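Local coordinates for probable acetyltransferase (Agrobacterium tumefaciens, PDB 2GE3), which probably transfers an acetyl group from acetyl coenzyme A to an acceptor, as a member of the GNAT acetyltransferase family, at the interface of chains A and B. Numbering follows the deposited sequence. Chains: chain A/B, probable acetyltransferase.

Contact 1: the interface of chains A and B. Residues chain A 149-153, 158; chain B 82-83, 85-86, 120-121, 167.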
loop_
_atom_site.group_PDB
_atom_site.type_symbol
_atom_site.label_atom_id
_atom_site.label_comp_id
_atom_site.label_asym_id
_atom_site.label_seq_id
_atom_site.Cartn_x
_atom_site.Cartn_y
_atom_site.Cartn_z
ATOM N N ARG A 149 13.621 -1.756 4.460
ATOM C CA ARG A 149 14.973 -1.499 3.981
ATOM C C ARG A 149 14.989 -1.286 2.471
ATOM O O ARG A 149 14.469 -2.110 1.757
ATOM C CB ARG A 149 15.950 -2.672 4.300
ATOM C CG ARG A 149 15.769 -3.253 5.730
ATOM C CD ARG A 149 16.478 -2.391 6.863
ATOM N NE ARG A 149 17.781 -1.781 6.483
ATOM C CZ ARG A 149 18.989 -2.392 6.455
ATOM N NH1 ARG A 149 19.180 -3.668 6.814
ATOM N NH2 ARG A 149 20.062 -1.691 6.095
ATOM N N ASP A 150 15.674 -0.244 2.011
ATOM C CA ASP A 150 15.732 0.022 0.568
ATOM C C ASP A 150 14.338 0.136 -0.114
ATOM O O ASP A 150 14.177 -0.272 -1.220
ATOM C CB ASP A 150 16.526 -1.062 -0.178
ATOM C CG ASP A 150 18.014 -1.107 0.200
ATOM O OD1 ASP A 150 18.444 -0.173 0.967
ATOM O OD2 ASP A 150 18.736 -2.097 -0.297
ATOM N N ALA A 151 13.361 0.671 0.545
ATOM C CA ALA A 151 11.990 0.651 0.010
ATOM C C ALA A 151 11.772 1.799 -1.001
ATOM O O ALA A 151 10.845 1.735 -1.778
ATOM C CB ALA A 151 10.952 0.709 1.119
ATOM N N VAL A 152 12.681 2.779 -1.019
ATOM C CA VAL A 152 12.536 4.056 -1.781
ATOM C C VAL A 152 13.814 4.166 -2.613
ATOM O O VAL A 152 14.893 3.814 -2.160
ATOM C CB VAL A 152 12.293 5.292 -0.814
ATOM C CG1 VAL A 152 12.361 6.671 -1.550
ATOM C CG2 VAL A 152 10.946 5.227 -0.158
ATOM N N SER A 153 13.711 4.560 -3.856
ATOM C CA SER A 153 14.936 4.821 -4.650
ATOM C C SER A 153 14.655 6.176 -5.289
ATOM O O SER A 153 13.549 6.384 -5.812
ATOM C CB SER A 153 15.079 3.765 -5.738
ATOM O OG SER A 153 16.234 3.929 -6.506
ATOM N N TYR A 158 19.145 4.168 -2.777
ATOM C CA TYR A 158 18.161 3.525 -1.874
ATOM C C TYR A 158 18.012 4.204 -0.524
ATOM O O TYR A 158 18.997 4.423 0.165
ATOM C CB TYR A 158 18.518 2.051 -1.616
ATOM C CG TYR A 158 18.459 1.190 -2.850
ATOM C CD1 TYR A 158 19.556 0.442 -3.245
ATOM C CD2 TYR A 158 17.311 1.152 -3.651
ATOM C CE1 TYR A 158 19.529 -0.302 -4.431
ATOM C CE2 TYR A 158 17.266 0.357 -4.821
ATOM C CZ TYR A 158 18.358 -0.347 -5.203
ATOM O OH TYR A 158 18.314 -1.077 -6.389
ATOM N N THR B 82 9.430 6.105 -7.482
ATOM C CA THR B 82 10.321 5.906 -6.314
ATOM C C THR B 82 10.262 4.445 -5.728
ATOM O O THR B 82 11.088 4.049 -4.943
ATOM C CB THR B 82 10.074 6.863 -5.164
ATOM O OG1 THR B 82 8.668 6.927 -4.912
ATOM C CG2 THR B 82 10.655 8.238 -5.416
ATOM N N ARG B 83 9.262 3.708 -6.161
ATOM C CA ARG B 83 8.934 2.398 -5.689
ATOM C C ARG B 83 9.034 1.282 -6.744
ATOM O O ARG B 83 8.922 0.123 -6.404
ATOM C CB ARG B 83 7.549 2.462 -5.023
ATOM C CG ARG B 83 7.506 3.523 -3.904
ATOM C CD ARG B 83 7.866 3.039 -2.465
ATOM N NE ARG B 83 6.885 2.023 -2.114
ATOM C CZ ARG B 83 7.157 0.776 -1.701
ATOM N NH1 ARG B 83 8.401 0.374 -1.526
ATOM N NH2 ARG B 83 6.151 -0.075 -1.459
ATOM N N HIS B 85 11.417 -0.295 -8.183
ATOM C CA HIS B 85 12.362 -1.410 -7.869
ATOM C C HIS B 85 11.748 -2.480 -6.891
ATOM O O HIS B 85 12.444 -3.431 -6.532
ATOM C CB HIS B 85 13.629 -0.854 -7.290
ATOM C CG HIS B 85 13.454 -0.254 -5.916
ATOM N ND1 HIS B 85 12.596 0.807 -5.657
ATOM C CD2 HIS B 85 14.012 -0.580 -4.725
ATOM C CE1 HIS B 85 12.641 1.108 -4.367
ATOM N NE2 HIS B 85 13.498 0.283 -3.788
ATOM N N CYS B 86 10.477 -2.289 -6.452
ATOM C CA CYS B 86 9.845 -3.195 -5.498
ATOM C C CYS B 86 8.648 -3.845 -6.093
ATOM O O CYS B 86 8.001 -3.249 -6.930
ATOM C CB CYS B 86 9.374 -2.492 -4.178
ATOM S SG CYS B 86 10.488 -1.242 -3.443
ATOM N N HIS B 120 14.561 -5.302 -7.099
ATOM C CA HIS B 120 15.490 -5.338 -5.974
ATOM C C HIS B 120 14.831 -5.872 -4.691
ATOM O O HIS B 120 15.488 -6.519 -3.879
ATOM C CB HIS B 120 16.006 -3.887 -5.749
ATOM C CG HIS B 120 16.894 -3.721 -4.581
ATOM N ND1 HIS B 120 18.167 -4.239 -4.546
ATOM C CD2 HIS B 120 16.730 -3.039 -3.414
ATOM C CE1 HIS B 120 18.752 -3.912 -3.405
ATOM N NE2 HIS B 120 17.904 -3.165 -2.703
ATOM N N ARG B 121 13.516 -5.648 -4.534
ATOM C CA ARG B 121 12.903 -5.831 -3.261
ATOM C C ARG B 121 11.521 -6.402 -3.421
ATOM O O ARG B 121 10.697 -5.878 -4.217
ATOM C CB ARG B 121 12.910 -4.486 -2.514
ATOM C CG ARG B 121 12.010 -4.452 -1.240
ATOM C CD ARG B 121 12.116 -3.085 -0.535
ATOM N NE ARG B 121 11.029 -3.079 0.422
ATOM C CZ ARG B 121 11.128 -3.491 1.690
ATOM N NH1 ARG B 121 12.297 -3.819 2.227
ATOM N NH2 ARG B 121 10.039 -3.493 2.444
ATOM N N ILE B 167 15.265 -9.062 -0.170
ATOM C CA ILE B 167 16.069 -8.097 -0.995
ATOM C C ILE B 167 17.044 -8.908 -1.777
ATOM O O ILE B 167 17.779 -9.704 -1.202
ATOM C CB ILE B 167 16.847 -7.101 -0.127
ATOM C CG1 ILE B 167 15.895 -6.097 0.427
ATOM C CG2 ILE B 167 17.980 -6.388 -0.935
ATOM C CD1 ILE B 167 16.559 -5.115 1.171
#
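Chain A crosses this patch as a turn followed by a short strand: A:Asp150 has both backbone angles positive, as in a left-handed turn, and the strand 151-153 becomes extended at A:Val152 and A:Ser153, so that successive carbonyls of A:Arg149, A:Asp150 and A:Ala151 each meet a different side chain of chain B. B:Arg121, extended from CG to NE, brings NH1 to 2.8 Å from A:Arg149 O; this bond is bent and lies well out of the guanidinium plane. B:Arg83, by contrast, folds at chi2 and chi3 and presents NH1 edge-on to A:Ala151 O at 2.8 Å, on a carbonyl lone pair. Between the two arginines, the imidazole NE2 of B:His85 donates in its ring plane to A:Asp150 O at 2.7 Å, approaching from above the carbonyl plane. A:Ser153 CB lies over one face of this ring and B:Cys86 SG of its own chain over the other, both offset toward the rim. B:His120, with CG anti to the backbone N (chi1 176°), gives its NE2 hydrogen to the anti lone pair of carboxylate oxygen A:Asp150 OD2 at 2.8 Å, almost straight at 169°. The A:Tyr158 ring comes tip to tip with it and stacks, planes 6° apart, CZ over the imidazole centre. The carboxylate could favour a protonated B:His120. A:Ser153 N closes the row on B:Thr82 O at 2.9 Å. This patch joins the two copies in the deposited assembly, plausibly as a dimer contact.

Contact 2: the interface of chains A and B. Residues chain A 80, 82-83; chain B 36-38, 152-154.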
loop_
_atom_site.group_PDB
_atom_site.type_symbol
_atom_site.label_atom_id
_atom_site.label_comp_id
_atom_site.label_asym_id
_atom_site.label_seq_id
_atom_site.Cartn_x
_atom_site.Cartn_y
_atom_site.Cartn_z
ATOM N N ARG A 80 -10.534 -1.948 -0.023
ATOM C CA ARG A 80 -11.090 -3.249 0.275
ATOM C C ARG A 80 -11.870 -3.313 1.599
ATOM O O ARG A 80 -11.578 -2.611 2.559
ATOM C CB ARG A 80 -10.106 -4.399 0.065
ATOM C CG ARG A 80 -8.744 -4.207 0.627
ATOM C CD ARG A 80 -7.957 -5.483 0.448
ATOM N NE ARG A 80 -8.224 -6.121 -0.848
ATOM C CZ ARG A 80 -7.397 -6.089 -1.908
ATOM N NH1 ARG A 80 -6.223 -5.469 -1.844
ATOM N NH2 ARG A 80 -7.731 -6.700 -3.045
ATOM N N THR A 82 -12.048 -5.489 3.977
ATOM C CA THR A 82 -11.322 -5.843 5.170
ATOM C C THR A 82 -10.363 -4.750 5.711
ATOM O O THR A 82 -9.823 -4.939 6.806
ATOM C CB THR A 82 -10.442 -7.095 5.020
ATOM O OG1 THR A 82 -9.362 -6.812 4.138
ATOM C CG2 THR A 82 -11.248 -8.304 4.548
ATOM N N ARG A 83 -10.159 -3.651 4.972
ATOM C CA ARG A 83 -9.144 -2.658 5.294
ATOM C C ARG A 83 -9.840 -1.309 5.358
ATOM O O ARG A 83 -9.205 -0.313 5.637
ATOM C CB ARG A 83 -8.057 -2.612 4.200
ATOM C CG ARG A 83 -7.271 -3.899 3.999
ATOM C CD ARG A 83 -5.935 -3.979 4.847
ATOM N NE ARG A 83 -5.020 -2.906 4.423
ATOM C CZ ARG A 83 -4.511 -1.921 5.192
ATOM N NH1 ARG A 83 -4.748 -1.845 6.525
ATOM N NH2 ARG A 83 -3.759 -0.976 4.593
ATOM N N SER B 36 -6.838 -10.911 2.070
ATOM C CA SER B 36 -7.452 -9.649 2.334
ATOM C C SER B 36 -8.780 -9.525 1.666
ATOM O O SER B 36 -9.548 -8.653 1.985
ATOM C CB SER B 36 -6.521 -8.502 1.816
ATOM O OG SER B 36 -6.368 -8.588 0.388
ATOM N N PHE B 37 -9.076 -10.349 0.709
ATOM C CA PHE B 37 -10.430 -10.348 0.248
ATOM C C PHE B 37 -11.289 -11.502 0.797
ATOM O O PHE B 37 -10.758 -12.515 1.286
ATOM C CB PHE B 37 -10.538 -10.130 -1.260
ATOM C CG PHE B 37 -9.539 -10.821 -2.048
ATOM C CD1 PHE B 37 -8.203 -10.685 -1.775
ATOM C CD2 PHE B 37 -9.931 -11.593 -3.110
ATOM C CE1 PHE B 37 -7.236 -11.342 -2.516
ATOM C CE2 PHE B 37 -8.996 -12.225 -3.892
ATOM C CZ PHE B 37 -7.619 -12.097 -3.575
ATOM N N LEU B 38 -12.593 -11.264 0.773
ATOM C CA LEU B 38 -13.593 -12.187 1.336
ATOM C C LEU B 38 -14.279 -13.014 0.260
ATOM O O LEU B 38 -14.871 -14.057 0.559
ATOM C CB LEU B 38 -14.644 -11.456 2.204
ATOM C CG LEU B 38 -14.058 -10.517 3.280
ATOM C CD1 LEU B 38 -15.142 -9.689 4.078
ATOM C CD2 LEU B 38 -13.081 -11.239 4.227
ATOM N N VAL B 152 -6.320 -5.418 9.771
ATOM C CA VAL B 152 -7.396 -6.202 9.098
ATOM C C VAL B 152 -8.577 -6.422 10.007
ATOM O O VAL B 152 -8.433 -6.660 11.215
ATOM C CB VAL B 152 -6.812 -7.539 8.497
ATOM C CG1 VAL B 152 -7.871 -8.347 7.766
ATOM C CG2 VAL B 152 -5.669 -7.202 7.507
ATOM N N SER B 153 -9.761 -6.219 9.466
ATOM C CA SER B 153 -10.985 -6.430 10.213
ATOM C C SER B 153 -11.769 -7.471 9.412
ATOM O O SER B 153 -12.136 -7.206 8.275
ATOM C CB SER B 153 -11.800 -5.163 10.396
ATOM O OG SER B 153 -12.933 -5.401 11.250
ATOM N N ILE B 154 -11.943 -8.663 9.962
ATOM C CA ILE B 154 -12.665 -9.726 9.226
ATOM C C ILE B 154 -14.040 -10.045 9.802
ATOM O O ILE B 154 -15.109 -9.918 9.062
ATOM C CB ILE B 154 -11.813 -11.056 8.939
ATOM C CG1 ILE B 154 -10.634 -10.752 7.992
ATOM C CG2 ILE B 154 -12.714 -12.193 8.395
ATOM C CD1 ILE B 154 -9.792 -11.958 7.543
HETATM O O HOH W 1 -12.040 -7.075 1.629
#
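A:Thr82 holds OG1 between its backbone N and carbonyl carbon (chi1 69°), which leaves the methyl CG2 anti to the carbonyl carbon; the hydroxyl and the methyl are thereby both turned toward the B:Ser36 to B:Leu38 loop. The hydroxyl A:Thr82 OG1 donates to B:Ser36 O over 2.8 Å, in the carbonyl plane and on a lone pair. Water 1 also pairs with B:Ser36 O at 3.0 Å. It lies 2.8 Å from A:Thr82 N, so backbone and side chain of one threonine converge on one acceptor, directly and through solvent. On its other side A:Thr82 uses its own carbonyl: B:Ser153 N, in strand 151-153, donates to A:Thr82 O at 3.0 Å, in plane and nearly straight (168° at the hydrogen). The threonine is thus wedged between two segments of chain B, with B:Val152 CG1 beside its CB. Its CG2 slides past B:Leu38 in the opposite direction and packs tightly against CD2. A:Arg83 crosses B:Val152 at about a right angle, CD facing CG2 in a looser contact. A:Arg80, bent at chi3 (39°), lays its aliphatic CD against B:Ser36 CB and turns one guanidinium face toward the serine hydroxyl. That hydroxyl, B:Ser36 OG, sits 3.3 Å above the guanidinium plane, offset toward its rim near NE, an approach over the face that lies outside the plane of the N-H groups.

Contact 1 and contact 2 have C-alpha centres about 26 Å apart and belong to one two-fold symmetric interface, so each recurs with the chains exchanged. They share Thr82, Arg83, Val152 and Ser153 in opposite chains: the pairing of loop 82-83 with strand 151-153 appears once from either side of the two-fold. Contact 1 extends that common element toward strands 121-127 and 158-167, whereas contact 2 extends it toward the loop at 36-38. The repeated pairing therefore spans the interface and would tie both copies together reciprocally, consistent with a dimer, although the structure alone does not show this assembly in solution.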